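Local coordinates for protein transcriptional repressor (Vibrio fischeri, PDB 3KV1) that probably represses transcription by binding DNA, with this putative sugar-binding domain of the SorC family likely sensing a carbohydrate effector, at residues A[44-49]-A[75-80]; A[69-74]-A[101-106]. All coordinates share one frame; numbering follows the deposited sequence.

Contact 1: residues A[44-49]-A[75-80]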
ATOM      1  N   LEU A  44      25.364   8.907   4.421  1.00 18.87           N
ATOM      2  CA  LEU A  44      25.501   9.522   5.722  1.00 21.56           C
ATOM      3  C   LEU A  44      24.170   9.371   6.448  1.00 21.61           C
ATOM      4  O   LEU A  44      24.142   9.142   7.657  1.00 20.79           O
ATOM      5  CB  LEU A  44      25.812  11.013   5.551  1.00 19.45           C
ATOM      6  CG  LEU A  44      27.160  11.285   4.850  1.00 20.24           C
ATOM      7  CD1 LEU A  44      27.339  12.802   4.729  1.00 24.04           C
ATOM      8  CD2 LEU A  44      28.325  10.656   5.618  1.00 26.57           C
ATOM      9  N   VAL A  45      23.077   9.522   5.716  1.00 18.29           N
ATOM     10  CA  VAL A  45      21.751   9.374   6.370  1.00 19.23           C
ATOM     11  C   VAL A  45      21.522   7.922   6.841  1.00 20.87           C
ATOM     12  O   VAL A  45      20.958   7.680   7.929  1.00 19.86           O
ATOM     13  CB  VAL A  45      20.616   9.828   5.438  1.00 18.57           C
ATOM     14  CG1 VAL A  45      19.243   9.535   6.091  1.00 17.66           C
ATOM     15  CG2 VAL A  45      20.769  11.320   5.147  1.00 19.15           C
ATOM     16  N   SER A  46      21.971   6.954   6.039  0.73 17.29           N
ATOM     17  CA  SER A  46      21.836   5.516   6.373  0.73 20.96           C
ATOM     18  C   SER A  46      22.529   5.197   7.701  0.73 22.31           C
ATOM     19  O   SER A  46      21.994   4.479   8.563  0.73 23.55           O
ATOM     20  CB  SER A  46      22.426   4.633   5.264  0.73 21.02           C
ATOM     21  OG  SER A  46      22.309   3.237   5.580  0.73 19.81           O
ATOM     22  N   SER A  47      23.736   5.727   7.850  1.00 24.66           N
ATOM     23  CA  SER A  47      24.496   5.538   9.063  1.00 24.99           C
ATOM     24  C   SER A  47      23.839   6.220  10.260  1.00 24.46           C
ATOM     25  O   SER A  47      23.789   5.639  11.355  1.00 24.84           O
ATOM     26  CB  SER A  47      25.926   6.041   8.878  1.00 29.03           C
ATOM     27  OG  SER A  47      26.590   5.895  10.106  1.00 36.33           O
ATOM     28  N   TYR A  48      23.354   7.447  10.058  1.00 20.55           N
ATOM     29  CA  TYR A  48      22.631   8.175  11.101  1.00 22.97           C
ATOM     30  C   TYR A  48      21.420   7.336  11.568  1.00 22.19           C
ATOM     31  O   TYR A  48      21.205   7.164  12.769  1.00 21.33           O
ATOM     32  CB  TYR A  48      22.209   9.584  10.609  1.00 20.75           C
ATOM     33  CG  TYR A  48      21.167  10.250  11.500  1.00 20.24           C
ATOM     34  CD1 TYR A  48      21.546  10.998  12.607  1.00 23.99           C
ATOM     35  CD2 TYR A  48      19.814  10.112  11.223  1.00 22.97           C
ATOM     36  CE1 TYR A  48      20.569  11.596  13.429  1.00 23.43           C
ATOM     37  CE2 TYR A  48      18.852  10.707  12.015  1.00 26.59           C
ATOM     38  CZ  TYR A  48      19.237  11.427  13.119  1.00 23.14           C
ATOM     39  OH  TYR A  48      18.245  11.985  13.907  1.00 27.04           O
ATOM     40  N   LEU A  49      20.627   6.820  10.635  1.00 18.77           N
ATOM     41  CA  LEU A  49      19.483   5.989  11.029  1.00 21.18           C
ATOM     42  C   LEU A  49      19.920   4.695  11.703  1.00 24.29           C
ATOM     43  O   LEU A  49      19.312   4.246  12.694  1.00 21.44           O
ATOM     44  CB  LEU A  49      18.613   5.646   9.835  1.00 20.53           C
ATOM     45  CG  LEU A  49      17.826   6.829   9.259  1.00 23.10           C
ATOM     46  CD1 LEU A  49      17.046   6.329   8.041  1.00 23.70           C
ATOM     47  CD2 LEU A  49      16.856   7.386  10.305  1.00 22.53           C
ATOM     48  N   GLY A  75      24.872  -0.273   2.680  1.00 35.05           N
ATOM     49  CA  GLY A  75      25.761  -0.375   3.820  1.00 37.13           C
ATOM     50  C   GLY A  75      25.259  -1.399   4.834  1.00 33.38           C
ATOM     51  O   GLY A  75      24.148  -1.914   4.726  1.00 31.53           O
ATOM     52  N   ILE A  76      26.085  -1.697   5.825  1.00 27.64           N
ATOM     53  CA  ILE A  76      25.711  -2.607   6.907  1.00 28.32           C
ATOM     54  C   ILE A  76      24.929  -1.869   7.970  1.00 32.05           C
ATOM     55  O   ILE A  76      25.410  -0.867   8.515  1.00 33.30           O
ATOM     56  CB  ILE A  76      26.951  -3.096   7.639  1.00 28.47           C
ATOM     57  CG1 ILE A  76      27.795  -3.958   6.707  1.00 27.93           C
ATOM     58  CG2 ILE A  76      26.555  -3.893   8.924  1.00 33.51           C
ATOM     59  CD1 ILE A  76      29.111  -4.380   7.344  1.00 30.98           C
ATOM     60  N   VAL A  77      23.740  -2.368   8.277  1.00 23.57           N
ATOM     61  CA  VAL A  77      22.976  -1.823   9.383  1.00 25.30           C
ATOM     62  C   VAL A  77      22.527  -2.963  10.298  1.00 29.73           C
ATOM     63  O   VAL A  77      22.309  -4.111   9.867  1.00 28.95           O
ATOM     64  CB  VAL A  77      21.768  -0.999   8.894  1.00 27.62           C
ATOM     65  CG1 VAL A  77      22.228   0.178   8.022  1.00 32.24           C
ATOM     66  CG2 VAL A  77      20.796  -1.888   8.150  1.00 26.73           C
ATOM     67  N   THR A  78      22.451  -2.659  11.584  1.00 29.99           N
ATOM     68  CA  THR A  78      21.947  -3.617  12.550  1.00 29.03           C
ATOM     69  C   THR A  78      20.442  -3.799  12.368  1.00 28.03           C
ATOM     70  O   THR A  78      19.729  -2.856  12.027  1.00 29.78           O
ATOM     71  CB  THR A  78      22.237  -3.111  13.956  1.00 38.82           C
ATOM     72  OG1 THR A  78      23.640  -2.836  14.057  1.00 41.05           O
ATOM     73  CG2 THR A  78      21.840  -4.138  14.972  1.00 44.01           C
ATOM     74  N   GLN A  79      19.953  -5.015  12.574  1.00 26.14           N
ATOM     75  CA  GLN A  79      18.527  -5.265  12.405  1.00 26.25           C
ATOM     76  C   GLN A  79      17.754  -4.815  13.650  1.00 28.63           C
ATOM     77  O   GLN A  79      18.146  -5.141  14.782  1.00 35.01           O
ATOM     78  CB  GLN A  79      18.277  -6.753  12.099  1.00 34.70           C
ATOM     79  CG  GLN A  79      19.083  -7.230  10.866  1.00 35.15           C
ATOM     80  CD  GLN A  79      18.678  -6.476   9.595  1.00 35.06           C
ATOM     81  OE1 GLN A  79      17.609  -6.714   9.050  1.00 34.09           O
ATOM     82  NE2 GLN A  79      19.533  -5.559   9.132  1.00 33.44           N
ATOM     83  N   ARG A  80      16.681  -4.044  13.454  1.00 23.18           N
ATOM     84  CA  ARG A  80      15.839  -3.668  14.577  1.00 25.68           C
ATOM     85  C   ARG A  80      14.404  -3.538  14.122  1.00 31.94           C
ATOM     86  O   ARG A  80      14.152  -3.244  12.945  1.00 33.41           O
ATOM     87  CB  ARG A  80      16.358  -2.381  15.262  1.00 23.81           C
ATOM     88  CG  ARG A  80      15.884  -1.016  14.711  1.00 19.07           C
ATOM     89  CD  ARG A  80      16.369  -0.701  13.281  1.00 24.31           C
ATOM     90  NE  ARG A  80      17.803  -0.882  13.025  1.00 23.08           N
ATOM     91  CZ  ARG A  80      18.756   0.031  13.210  1.00 24.87           C
ATOM     92  NH1 ARG A  80      18.476   1.231  13.713  1.00 24.77           N
ATOM     93  NH2 ARG A  80      20.004  -0.244  12.867  1.00 24.23           N
TER
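Arg-80 reaches Leu-49 by way of a folded side chain: CG sits between the backbone N and the carbonyl carbon (chi1 87°), and further bends at chi2 and chi3 curl the guanidinium back onto Thr-78 of the same loop. The domain has a Rossmann-like alpha/beta fold, consistent with its family, and the contact sets helix 34-52 beside the crossover loop that runs from helix 65-72 to strand 83-86. Such a pair illustrates how a loop without regular structure can be tied to a helix through main-chain oxygens. Arg-80 NH1 makes a weak bond to Leu-49 O, 3.3 Å away and bent to 125° at the hydrogen, the oxygen lying oblique to the guanidinium. The same nitrogen has a stronger partner in Leu-53 O just beyond, and NH2 also bonds Asn-50 O, so the arginine gathers several carbonyls where the helix ends. What fixes its rotation lies within the loop. NE and NH2 both grip Thr-78 O side-on, at 2.9 Å from NE and 2.8 Å from NH2, approaching from one face of the peptide plane while the oxygen stays within 2° of the guanidinium plane. One turn back along the helix, Ser-46 points its CB at the loop; its hydroxyl is modelled in two positions, and in one of them OG extends anti to the backbone N to meet Val-77. In that conformer the touch is loose, 3.9 Å from Ser-46 OG to Val-77 CG1, and the hydroxyl finds its polar partner in Lys-110 of helix 100-111. That helix packs against this junction as well, Tyr-111 lying on Leu-49, Val-77 and Arg-80. Beyond Val-77, the amide of Gln-79 turns back on the loop, its NE2 donating to Val-77 O at 3.2 Å from above the carbonyl plane.

Contact 2: residues A[69-74]-A[101-106]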
ATOM      1  N   ALA A  69      17.245   6.906  -2.314  1.00 20.04           N
ATOM      2  CA  ALA A  69      18.687   6.605  -2.217  1.00 19.02           C
ATOM      3  C   ALA A  69      19.062   6.022  -0.834  1.00 19.42           C
ATOM      4  O   ALA A  69      19.974   5.205  -0.740  1.00 19.87           O
ATOM      5  CB  ALA A  69      19.537   7.864  -2.520  1.00 20.98           C
ATOM      6  N   VAL A  70      18.348   6.432   0.223  1.00 18.05           N
ATOM      7  CA  VAL A  70      18.656   5.918   1.580  1.00 17.23           C
ATOM      8  C   VAL A  70      18.257   4.445   1.658  1.00 20.98           C
ATOM      9  O   VAL A  70      18.966   3.630   2.221  1.00 22.28           O
ATOM     10  CB  VAL A  70      17.917   6.735   2.670  1.00 21.04           C
ATOM     11  CG1 VAL A  70      18.195   6.166   4.073  1.00 22.57           C
ATOM     12  CG2 VAL A  70      18.310   8.265   2.581  1.00 22.03           C
ATOM     13  N   ALA A  71      17.120   4.110   1.065  1.00 21.93           N
ATOM     14  CA  ALA A  71      16.685   2.715   1.066  1.00 27.78           C
ATOM     15  C   ALA A  71      17.600   1.843   0.224  1.00 28.82           C
ATOM     16  O   ALA A  71      17.830   0.677   0.538  1.00 32.53           O
ATOM     17  CB  ALA A  71      15.223   2.623   0.591  1.00 23.92           C
ATOM     18  N   ASP A  72      18.183   2.434  -0.814  1.00 26.38           N
ATOM     19  CA  ASP A  72      18.999   1.680  -1.751  1.00 29.75           C
ATOM     20  C   ASP A  72      20.469   1.631  -1.352  1.00 32.60           C
ATOM     21  O   ASP A  72      21.252   0.915  -1.965  1.00 32.76           O
ATOM     22  CB  ASP A  72      18.835   2.243  -3.170  1.00 32.72           C
ATOM     23  CG  ASP A  72      17.400   2.083  -3.696  1.00 43.53           C
ATOM     24  OD1 ASP A  72      16.662   1.211  -3.174  1.00 41.46           O
ATOM     25  OD2 ASP A  72      17.005   2.831  -4.623  1.00 48.60           O
ATOM     26  N   HIS A  73      20.849   2.370  -0.312  1.00 26.92           N
ATOM     27  CA  HIS A  73      22.253   2.386   0.076  1.00 21.53           C
ATOM     28  C   HIS A  73      22.630   1.008   0.622  1.00 30.35           C
ATOM     29  O   HIS A  73      21.959   0.495   1.526  1.00 28.08           O
ATOM     30  CB  HIS A  73      22.538   3.445   1.128  1.00 20.87           C
ATOM     31  CG  HIS A  73      23.935   3.382   1.657  1.00 23.24           C
ATOM     32  ND1 HIS A  73      25.022   3.819   0.935  1.00 29.75           N
ATOM     33  CD2 HIS A  73      24.425   2.883   2.819  1.00 24.40           C
ATOM     34  CE1 HIS A  73      26.123   3.617   1.638  1.00 33.85           C
ATOM     35  NE2 HIS A  73      25.783   3.065   2.793  1.00 27.11           N
ATOM     36  N   ALA A  74      23.700   0.420   0.095  1.00 26.71           N
ATOM     37  CA  ALA A  74      24.031  -0.959   0.488  1.00 31.84           C
ATOM     38  C   ALA A  74      25.021  -1.088   1.650  1.00 35.10           C
ATOM     39  O   ALA A  74      25.918  -1.926   1.618  1.00 34.14           O
ATOM     40  CB  ALA A  74      24.532  -1.740  -0.727  1.00 35.71           C
ATOM     41  N   ASP A 101       5.539   4.480  -0.373  1.00 19.13           N
ATOM     42  CA  ASP A 101       5.203   3.130   0.039  1.00 20.94           C
ATOM     43  C   ASP A 101       6.312   2.144  -0.366  1.00 20.81           C
ATOM     44  O   ASP A 101       6.747   1.303   0.442  1.00 21.76           O
ATOM     45  CB  ASP A 101       3.859   2.759  -0.603  1.00 27.30           C
ATOM     46  CG  ASP A 101       3.470   1.364  -0.354  1.00 33.83           C
ATOM     47  OD1 ASP A 101       3.646   0.947   0.815  1.00 41.83           O
ATOM     48  OD2 ASP A 101       2.981   0.708  -1.319  1.00 29.41           O
ATOM     49  N   HIS A 102       6.745   2.198  -1.625  1.00 19.11           N
ATOM     50  CA  HIS A 102       7.839   1.328  -2.074  1.00 21.25           C
ATOM     51  C   HIS A 102       9.108   1.558  -1.255  1.00 22.07           C
ATOM     52  O   HIS A 102       9.752   0.609  -0.828  1.00 23.14           O
ATOM     53  CB  HIS A 102       8.158   1.563  -3.554  1.00 28.20           C
ATOM     54  CG  HIS A 102       7.156   0.969  -4.489  1.00 48.23           C
ATOM     55  ND1 HIS A 102       7.181  -0.360  -4.860  1.00 60.55           N
ATOM     56  CD2 HIS A 102       6.105   1.525  -5.139  1.00 54.09           C
ATOM     57  CE1 HIS A 102       6.181  -0.598  -5.691  1.00 62.31           C
ATOM     58  NE2 HIS A 102       5.515   0.529  -5.879  1.00 56.80           N
ATOM     59  N   ILE A 103       9.427   2.823  -0.999  1.00 15.76           N
ATOM     60  CA  ILE A 103      10.586   3.152  -0.180  1.00 18.59           C
ATOM     61  C   ILE A 103      10.452   2.560   1.228  1.00 16.82           C
ATOM     62  O   ILE A 103      11.407   1.973   1.735  1.00 17.83           O
ATOM     63  CB  ILE A 103      10.815   4.661  -0.108  1.00 16.23           C
ATOM     64  CG1 ILE A 103      11.057   5.203  -1.548  1.00 15.75           C
ATOM     65  CG2 ILE A 103      12.001   4.963   0.794  1.00 16.85           C
ATOM     66  CD1 ILE A 103      11.029   6.788  -1.615  1.00 21.77           C
ATOM     67  N   CYS A 104       9.269   2.666   1.834  1.00 18.78           N
ATOM     68  CA  CYS A 104       9.095   2.124   3.187  1.00 15.27           C
ATOM     69  C   CYS A 104       9.315   0.607   3.168  1.00 19.27           C
ATOM     70  O   CYS A 104       9.936   0.038   4.086  1.00 19.66           O
ATOM     71  CB  CYS A 104       7.668   2.379   3.714  1.00 19.44           C
ATOM     72  SG  CYS A 104       7.439   4.143   4.194  1.00 21.86           S
ATOM     73  N   ARG A 105       8.796  -0.053   2.144  1.00 18.55           N
ATOM     74  CA  ARG A 105       8.995  -1.500   2.060  1.00 18.07           C
ATOM     75  C   ARG A 105      10.477  -1.880   1.979  1.00 21.48           C
ATOM     76  O   ARG A 105      10.936  -2.843   2.620  1.00 22.38           O
ATOM     77  CB  ARG A 105       8.181  -2.100   0.888  1.00 23.98           C
ATOM     78  CG  ARG A 105       6.697  -2.188   1.271  1.00 30.27           C
ATOM     79  CD  ARG A 105       5.710  -1.942   0.125  1.00 42.95           C
ATOM     80  NE  ARG A 105       6.001  -2.705  -1.076  1.00 42.35           N
ATOM     81  CZ  ARG A 105       5.320  -2.585  -2.213  1.00 47.04           C
ATOM     82  NH1 ARG A 105       4.305  -1.729  -2.302  1.00 48.64           N
ATOM     83  NH2 ARG A 105       5.648  -3.323  -3.268  1.00 40.82           N
ATOM     84  N   ARG A 106      11.225  -1.116   1.194  1.00 20.85           N
ATOM     85  CA  ARG A 106      12.668  -1.369   1.055  1.00 20.99           C
ATOM     86  C   ARG A 106      13.427  -1.054   2.339  1.00 19.71           C
ATOM     87  O   ARG A 106      14.338  -1.793   2.722  1.00 21.77           O
ATOM     88  CB  ARG A 106      13.245  -0.587  -0.146  1.00 23.72           C
ATOM     89  CG  ARG A 106      12.669  -1.101  -1.473  1.00 34.26           C
ATOM     90  CD  ARG A 106      13.627  -0.899  -2.642  1.00 50.00           C
ATOM     91  NE  ARG A 106      13.899   0.514  -2.887  1.00 54.75           N
ATOM     92  CZ  ARG A 106      13.157   1.292  -3.667  1.00 65.28           C
ATOM     93  NH1 ARG A 106      12.092   0.788  -4.285  1.00 71.84           N
ATOM     94  NH2 ARG A 106      13.475   2.572  -3.834  1.00 62.65           N
TER
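Two neighbouring helices of the Rossmann-like alpha/beta layer, 65-72 and 100-111, meet here on the same side of the parallel strands 58-61 and 83-86, the first at its C-terminal end. The pairing exemplifies a small residue allowing close helix approach, with an ion pair at the margin. Ala-71 directs its methyl at the other helix, where CB rests 3.8 Å from Arg-106 CB and 4.0 Å from Ile-103 CG2. These two partners lie one turn apart, and the CA atoms of Ala-71 and Arg-106 come within 5.7 Å of each other. Ile-103 also touches Val-67 and Ala-68 of helix 65-72 and Val-61 beneath, carrying the apolar seam toward the sheet. On the more exposed side, Asp-72 and Arg-106 form a salt bridge. Arg-106 bends at chi3 (-63°), which swings its guanidinium round to the carboxylate, and the two planes are inclined by 29°. Another face of helix 100-111 meets the second subunit: Asp-101 and Arg-105, themselves salt-bridged, bond Tyr-119 and Ser-115 O of that subunit, respectively, while His-102 packs on its Tyr-119. Within the Asp-72 pair, Arg-106 NE gives OD1 a weak bond of 2.9 Å bent to 130°, and Arg-106 NH2 stands off from both oxygens, 3.5 Å from Asp-72 OD1 and 3.6 Å from Asp-72 OD2.

From the N terminus, the chain passes first through 44-49 on helix 34-52, then strand 58-61 and helix 65-72, whose last turn opens contact 2. The loop follows at once, and at 75-80 contact 1 closes, bringing the chain back to helix 34-52. Strand 83-86 then leads to helix 100-111, where 101-106 closes contact 2. The two loops therefore cross, each opening before the other has closed. Their centres lie 12 Å apart and their residues touch directly, Val-45 on Val-70 and Ser-46 on His-73. Together they join three successive helices and a crossover loop, and Lys-110 also bonds the main-chain oxygens of Val-70 and His-73, so that its amine reaches both contacts.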